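Local coordinates for transcription regulator (Haloarcula marismortui ATCC 43049, PDB 3CRJ), which probably acts as a TetR-family transcriptional repressor that binds cis-regulatory DNA, at residues Gln101-Pro104 with Asp105-Val108; Arg171-Ala174 with Val175-Asp179. All coordinates share one frame; numbering follows the deposited sequence.

Contact 1 (Gln101-Pro104 with Asp105-Val108); sequences QENP and DLSV
Asn103 meets Leu106 and Ser107 within the turn where the chain enters helix 104-115, so the contact is local, between side chains three and four positions apart. The loop arriving here is tied to the preceding helix through Gln101, whose NE2 is hydrogen-bonded to Leu97 O. Asn103 occupies the N-cap position, but its side chain makes no capping bond. It comes close to two residues of the first turn, with Asn103 CG 3.6 Å from Ser107 OG and 4.1 Å from Leu106 CB. The backbone carbonyl of Asn103 takes two of the bonds. Asn103 O accepts a hydrogen bond from Ser107 N at 3.0 Å (N-H...O angle 147°). Ser107 OG stands beside its own backbone N, chi1 -72°, which turns the hydroxyl back toward the helix start and gives a second, weak hydrogen bond from Ser107 OG to Asn103 O at 3.5 Å. Proline is common and well tolerated in the first turn of an alpha-helix, and Pro104 is the first residue of this one: it has no amide hydrogen, and at this position that costs no bond to a carbonyl four residues back. Pro104 is exposed, and its CB lies against Asp105 N at 3.3 Å. Pro104 O is 3.2 Å from Ser107 CB and takes a weak hydrogen bond from Val108 N at 3.5 Å. Val108 CG2 comes alongside Pro104 O at 4.0 Å, while the residue also packs on Tyr119 of the second subunit. Leu106 and Asp105 face helix 12-30, the first helix of the TetR-type DNA-binding domain: Leu106 is buried against Tyr24 and Leu27, and Asp105 touches Arg28.

Contact 2 (Arg171-Ala174 with Val175-Asp179); sequences RTRA and VMLDD
The flat guanidinium of Arg173 has the side chain of Leu177 over one face, Leu177 CD1 lying 3.4 Å from Arg173 NH2 and 3.9 Å from Arg173 CZ. Its nitrogens are engaged elsewhere: NE pairs with Glu182 of the same chain, and NH1 with Asp168 and Asp131 of the second subunit, so three carboxylates fix the rotation of a buried charged group at the dimer interface. A bend in the arginine chain (chi3 55°) brings the group alongside Leu177, the two side chains pointing the same way. All this sits at the C-terminal end of helix 156-176, which closes with a Schellman motif. Asp178, with positive phi (43°), is its C-prime residue; Asp179 N reaches back to Ala174 O at 2.9 Å, on a lone pair in the carbonyl plane, and Asp178 N bonds to Val175 O. Within the last turn Met176 N donates to Thr172 O at 2.7 Å. Leu177 N stands above the plane of the Arg173 carbonyl, 2.8 Å from Arg173 O. Met176, a selenomethionine, folds its bent chain back so that its CE lies 4.1 Å from Arg173 CG. Thr172 OG1 is hydrogen-bonded to Asp168 O of its own chain and to Thr172 OG1 of the second subunit. The same Asp179 that closes the motif also caps Glu181 N through OD1, at the start of helix 181-198, while Asp179 O receives a CA-H...O contact from Ala174 CA at 3.1 Å.

From the N terminus, the chain first passes contact 1, where the loop after helix 85-97 turns into helix 104-115, and much later contact 2, where helix 156-176 ends. The two are in series, neither enclosing nor crossing the other, and each closes just a local turn. In space their centres are about 10 Å apart. Val175 joins them, its CG2 lying 4.1 Å from Val108 CA, and it also packs on Leu111 farther along helix 104-115. Helix 181-198 touches both sites, meeting Gln101 and Ala174 through Leu183. Contact 1 adjoins helix 12-30, whereas contact 2 is more extensively engaged with the second subunit.

Contact 1 (Gln101-Pro104 with Asp105-Val108)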
ATOM      1  N   GLN A 101      11.278 -10.186  -2.877  1.00 79.61           N
ATOM      2  CA  GLN A 101      11.178 -10.404  -4.324  1.00 80.61           C
ATOM      3  C   GLN A 101      11.014 -11.888  -4.673  1.00 81.29           C
ATOM      4  O   GLN A 101      11.064 -12.238  -5.860  1.00 81.64           O
ATOM      5  CB  GLN A 101      12.334  -9.732  -5.095  1.00 80.53           C
ATOM      6  CG  GLN A 101      12.166  -8.194  -5.212  1.00 80.61           C
ATOM      7  CD  GLN A 101      13.450  -7.427  -5.567  1.00 80.46           C
ATOM      8  OE1 GLN A 101      14.068  -7.654  -6.607  1.00 80.45           O
ATOM      9  NE2 GLN A 101      13.821  -6.481  -4.718  1.00 79.67           N
ATOM     10  N   GLU A 102      10.810 -12.741  -3.639  1.00 82.02           N
ATOM     11  CA  GLU A 102      10.395 -14.180  -3.789  1.00 82.21           C
ATOM     12  C   GLU A 102       9.142 -14.672  -2.982  1.00 82.30           C
ATOM     13  O   GLU A 102       8.981 -15.881  -2.765  1.00 82.33           O
ATOM     14  CB  GLU A 102      11.576 -15.123  -3.534  1.00 82.08           C
ATOM     15  CG  GLU A 102      12.692 -15.023  -4.546  1.00 82.47           C
ATOM     16  CD  GLU A 102      13.389 -13.681  -4.490  1.00 82.85           C
ATOM     17  OE1 GLU A 102      13.597 -13.163  -3.372  1.00 83.76           O
ATOM     18  OE2 GLU A 102      13.708 -13.125  -5.563  1.00 83.22           O
ATOM     19  N   ASN A 103       8.269 -13.755  -2.546  1.00 82.04           N
ATOM     20  CA  ASN A 103       7.001 -14.138  -1.900  1.00 81.96           C
ATOM     21  C   ASN A 103       5.721 -13.567  -2.587  1.00 81.20           C
ATOM     22  O   ASN A 103       4.649 -13.472  -1.976  1.00 81.61           O
ATOM     23  CB  ASN A 103       7.042 -13.851  -0.380  1.00 82.34           C
ATOM     24  CG  ASN A 103       6.417 -12.489   0.006  1.00 84.44           C
ATOM     25  OD1 ASN A 103       6.721 -11.440  -0.580  1.00 85.92           O
ATOM     26  ND2 ASN A 103       5.543 -12.515   1.008  1.00 86.02           N
ATOM     27  N   PRO A 104       5.806 -13.260  -3.884  1.00 80.00           N
ATOM     28  CA  PRO A 104       4.721 -12.504  -4.499  1.00 79.42           C
ATOM     29  C   PRO A 104       3.294 -13.050  -4.279  1.00 78.79           C
ATOM     30  O   PRO A 104       2.331 -12.272  -4.314  1.00 79.50           O
ATOM     31  CB  PRO A 104       5.076 -12.541  -5.993  1.00 79.35           C
ATOM     32  CG  PRO A 104       6.545 -12.768  -6.023  1.00 79.46           C
ATOM     33  CD  PRO A 104       6.850 -13.629  -4.857  1.00 79.70           C
ATOM     34  N   ASP A 105       3.139 -14.358  -4.083  1.00 77.65           N
ATOM     35  CA  ASP A 105       1.784 -14.938  -3.940  1.00 75.85           C
ATOM     36  C   ASP A 105       1.243 -14.754  -2.520  1.00 73.91           C
ATOM     37  O   ASP A 105       0.037 -14.466  -2.326  1.00 74.03           O
ATOM     38  CB  ASP A 105       1.725 -16.400  -4.406  1.00 76.01           C
ATOM     39  CG  ASP A 105       1.405 -16.530  -5.902  1.00 77.70           C
ATOM     40  OD1 ASP A 105       0.799 -15.589  -6.482  1.00 79.27           O
ATOM     41  OD2 ASP A 105       1.752 -17.583  -6.498  1.00 77.90           O
ATOM     42  N   LEU A 106       2.136 -14.872  -1.538  1.00 70.53           N
ATOM     43  CA  LEU A 106       1.811 -14.372  -0.218  1.00 67.92           C
ATOM     44  C   LEU A 106       1.454 -12.873  -0.232  1.00 66.29           C
ATOM     45  O   LEU A 106       0.593 -12.409   0.505  1.00 65.99           O
ATOM     46  CB  LEU A 106       2.946 -14.638   0.748  1.00 67.70           C
ATOM     47  CG  LEU A 106       2.370 -14.781   2.146  1.00 66.15           C
ATOM     48  CD1 LEU A 106       1.282 -15.835   2.142  1.00 64.03           C
ATOM     49  CD2 LEU A 106       3.452 -15.133   3.125  1.00 65.53           C
ATOM     50  N   SER A 107       2.099 -12.124  -1.102  1.00 64.51           N
ATOM     51  CA  SER A 107       1.884 -10.688  -1.162  1.00 63.34           C
ATOM     52  C   SER A 107       0.454 -10.220  -1.468  1.00 62.48           C
ATOM     53  O   SER A 107      -0.029  -9.293  -0.806  1.00 62.70           O
ATOM     54  CB  SER A 107       2.919 -10.042  -2.062  1.00 62.82           C
ATOM     55  OG  SER A 107       4.156 -10.072  -1.361  1.00 64.23           O
ATOM     56  N   VAL A 108      -0.217 -10.864  -2.431  1.00 60.84           N
ATOM     57  CA  VAL A 108      -1.639 -10.619  -2.712  1.00 59.23           C
ATOM     58  C   VAL A 108      -2.471 -10.805  -1.437  1.00 59.27           C
ATOM     59  O   VAL A 108      -3.223  -9.915  -1.044  1.00 59.03           O
ATOM     60  CB  VAL A 108      -2.167 -11.579  -3.801  1.00 59.34           C
ATOM     61  CG1 VAL A 108      -3.694 -11.561  -3.891  1.00 56.77           C
ATOM     62  CG2 VAL A 108      -1.496 -11.300  -5.157  1.00 57.72           C
TER

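Contact 2 (Arg171-Ala174 with Val175-Asp179)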
ATOM      1  N   ARG A 171       5.434  -2.363  -1.574  1.00 55.73           N
ATOM      2  CA  ARG A 171       4.643  -3.580  -1.383  1.00 55.61           C
ATOM      3  C   ARG A 171       3.265  -3.489  -2.049  1.00 55.36           C
ATOM      4  O   ARG A 171       2.724  -4.503  -2.501  1.00 55.06           O
ATOM      5  CB  ARG A 171       4.449  -3.920   0.096  1.00 55.14           C
ATOM      6  CG  ARG A 171       5.659  -4.324   0.850  1.00 54.88           C
ATOM      7  CD  ARG A 171       5.387  -3.996   2.287  1.00 57.58           C
ATOM      8  NE  ARG A 171       6.385  -4.521   3.203  1.00 61.34           N
ATOM      9  CZ  ARG A 171       6.403  -4.243   4.506  1.00 63.55           C
ATOM     10  NH1 ARG A 171       5.483  -3.450   5.034  1.00 64.72           N
ATOM     11  NH2 ARG A 171       7.344  -4.743   5.286  1.00 65.11           N
ATOM     12  N   THR A 172       2.696  -2.290  -2.071  1.00 54.61           N
ATOM     13  CA  THR A 172       1.396  -2.082  -2.668  1.00 54.73           C
ATOM     14  C   THR A 172       1.513  -2.130  -4.183  1.00 55.24           C
ATOM     15  O   THR A 172       0.685  -2.779  -4.852  1.00 56.35           O
ATOM     16  CB  THR A 172       0.786  -0.742  -2.255  1.00 54.27           C
ATOM     17  OG1 THR A 172       0.863  -0.618  -0.836  1.00 55.11           O
ATOM     18  CG2 THR A 172      -0.662  -0.680  -2.630  1.00 54.59           C
ATOM     19  N   ARG A 173       2.521  -1.453  -4.728  1.00 54.76           N
ATOM     20  CA  ARG A 173       2.648  -1.325  -6.170  1.00 54.58           C
ATOM     21  C   ARG A 173       3.114  -2.644  -6.767  1.00 55.83           C
ATOM     22  O   ARG A 173       2.807  -2.956  -7.919  1.00 55.55           O
ATOM     23  CB  ARG A 173       3.604  -0.197  -6.551  1.00 54.39           C
ATOM     24  CG  ARG A 173       3.205   1.182  -6.071  1.00 53.34           C
ATOM     25  CD  ARG A 173       4.250   2.246  -6.469  1.00 52.67           C
ATOM     26  NE  ARG A 173       4.499   2.228  -7.908  1.00 49.38           N
ATOM     27  CZ  ARG A 173       3.728   2.827  -8.807  1.00 49.91           C
ATOM     28  NH1 ARG A 173       2.656   3.519  -8.426  1.00 49.89           N
ATOM     29  NH2 ARG A 173       4.021   2.734 -10.096  1.00 50.29           N
ATOM     30  N   ALA A 174       3.855  -3.421  -5.982  1.00 56.96           N
ATOM     31  CA  ALA A 174       4.314  -4.717  -6.472  1.00 58.25           C
ATOM     32  C   ALA A 174       3.125  -5.629  -6.671  1.00 58.79           C
ATOM     33  O   ALA A 174       3.065  -6.315  -7.675  1.00 59.39           O
ATOM     34  CB  ALA A 174       5.352  -5.360  -5.555  1.00 57.90           C
ATOM     35  N   VAL A 175       2.177  -5.629  -5.743  1.00 59.49           N
ATOM     36  CA  VAL A 175       0.985  -6.445  -5.955  1.00 60.40           C
ATOM     37  C   VAL A 175       0.032  -5.765  -6.926  1.00 61.84           C
ATOM     38  O   VAL A 175      -0.389  -6.396  -7.916  1.00 62.01           O
ATOM     39  CB  VAL A 175       0.292  -6.996  -4.638  1.00 59.52           C
ATOM     40  CG1 VAL A 175       0.559  -6.163  -3.516  1.00 59.16           C
ATOM     41  CG2 VAL A 175      -1.199  -7.140  -4.809  1.00 59.15           C
HETATM   42  N   MSE A 176      -0.268  -4.484  -6.688  1.00 63.55           N
HETATM   43  CA  MSE A 176      -1.226  -3.741  -7.543  1.00 65.58           C
HETATM   44  C   MSE A 176      -0.798  -3.762  -9.022  1.00 64.85           C
HETATM   45  O   MSE A 176      -1.640  -3.745  -9.912  1.00 65.41           O
HETATM   46  CB  MSE A 176      -1.413  -2.300  -7.054  1.00 65.57           C
HETATM   47  CG  MSE A 176      -2.657  -1.545  -7.565  1.00 66.75           C
HETATM   48 SE   MSE A 176      -2.306   0.433  -7.925  0.70 69.37          SE
HETATM   49  CE  MSE A 176      -0.860   0.792  -6.664  1.00 68.25           C
ATOM     50  N   LEU A 177       0.498  -3.836  -9.287  1.00 64.13           N
ATOM     51  CA  LEU A 177       0.961  -3.861 -10.664  1.00 63.85           C
ATOM     52  C   LEU A 177       1.513  -5.208 -11.097  1.00 63.42           C
ATOM     53  O   LEU A 177       2.064  -5.329 -12.188  1.00 63.83           O
ATOM     54  CB  LEU A 177       1.977  -2.726 -10.915  1.00 63.92           C
ATOM     55  CG  LEU A 177       1.372  -1.314 -10.801  1.00 64.19           C
ATOM     56  CD1 LEU A 177       2.421  -0.214 -10.793  1.00 64.09           C
ATOM     57  CD2 LEU A 177       0.378  -1.073 -11.922  1.00 64.87           C
ATOM     58  N   ASP A 178       1.359  -6.220 -10.250  1.00 62.80           N
ATOM     59  CA  ASP A 178       1.914  -7.560 -10.500  1.00 62.35           C
ATOM     60  C   ASP A 178       3.347  -7.513 -11.043  1.00 62.40           C
ATOM     61  O   ASP A 178       3.671  -8.136 -12.058  1.00 62.08           O
ATOM     62  CB  ASP A 178       0.996  -8.356 -11.439  1.00 62.49           C
ATOM     63  CG  ASP A 178       1.327  -9.844 -11.474  1.00 61.85           C
ATOM     64  OD1 ASP A 178       1.949 -10.372 -10.523  1.00 61.84           O
ATOM     65  OD2 ASP A 178       0.972 -10.482 -12.477  1.00 61.12           O
ATOM     66  N   ASP A 179       4.196  -6.752 -10.359  1.00 62.28           N
ATOM     67  CA  ASP A 179       5.578  -6.562 -10.779  1.00 62.29           C
ATOM     68  C   ASP A 179       6.459  -6.489  -9.534  1.00 62.26           C
ATOM     69  O   ASP A 179       6.279  -5.640  -8.674  1.00 61.86           O
ATOM     70  CB  ASP A 179       5.698  -5.297 -11.650  1.00 62.08           C
ATOM     71  CG  ASP A 179       7.129  -5.080 -12.251  1.00 63.45           C
ATOM     72  OD1 ASP A 179       7.958  -6.029 -12.348  1.00 63.29           O
ATOM     73  OD2 ASP A 179       7.417  -3.922 -12.655  1.00 63.25           O
TER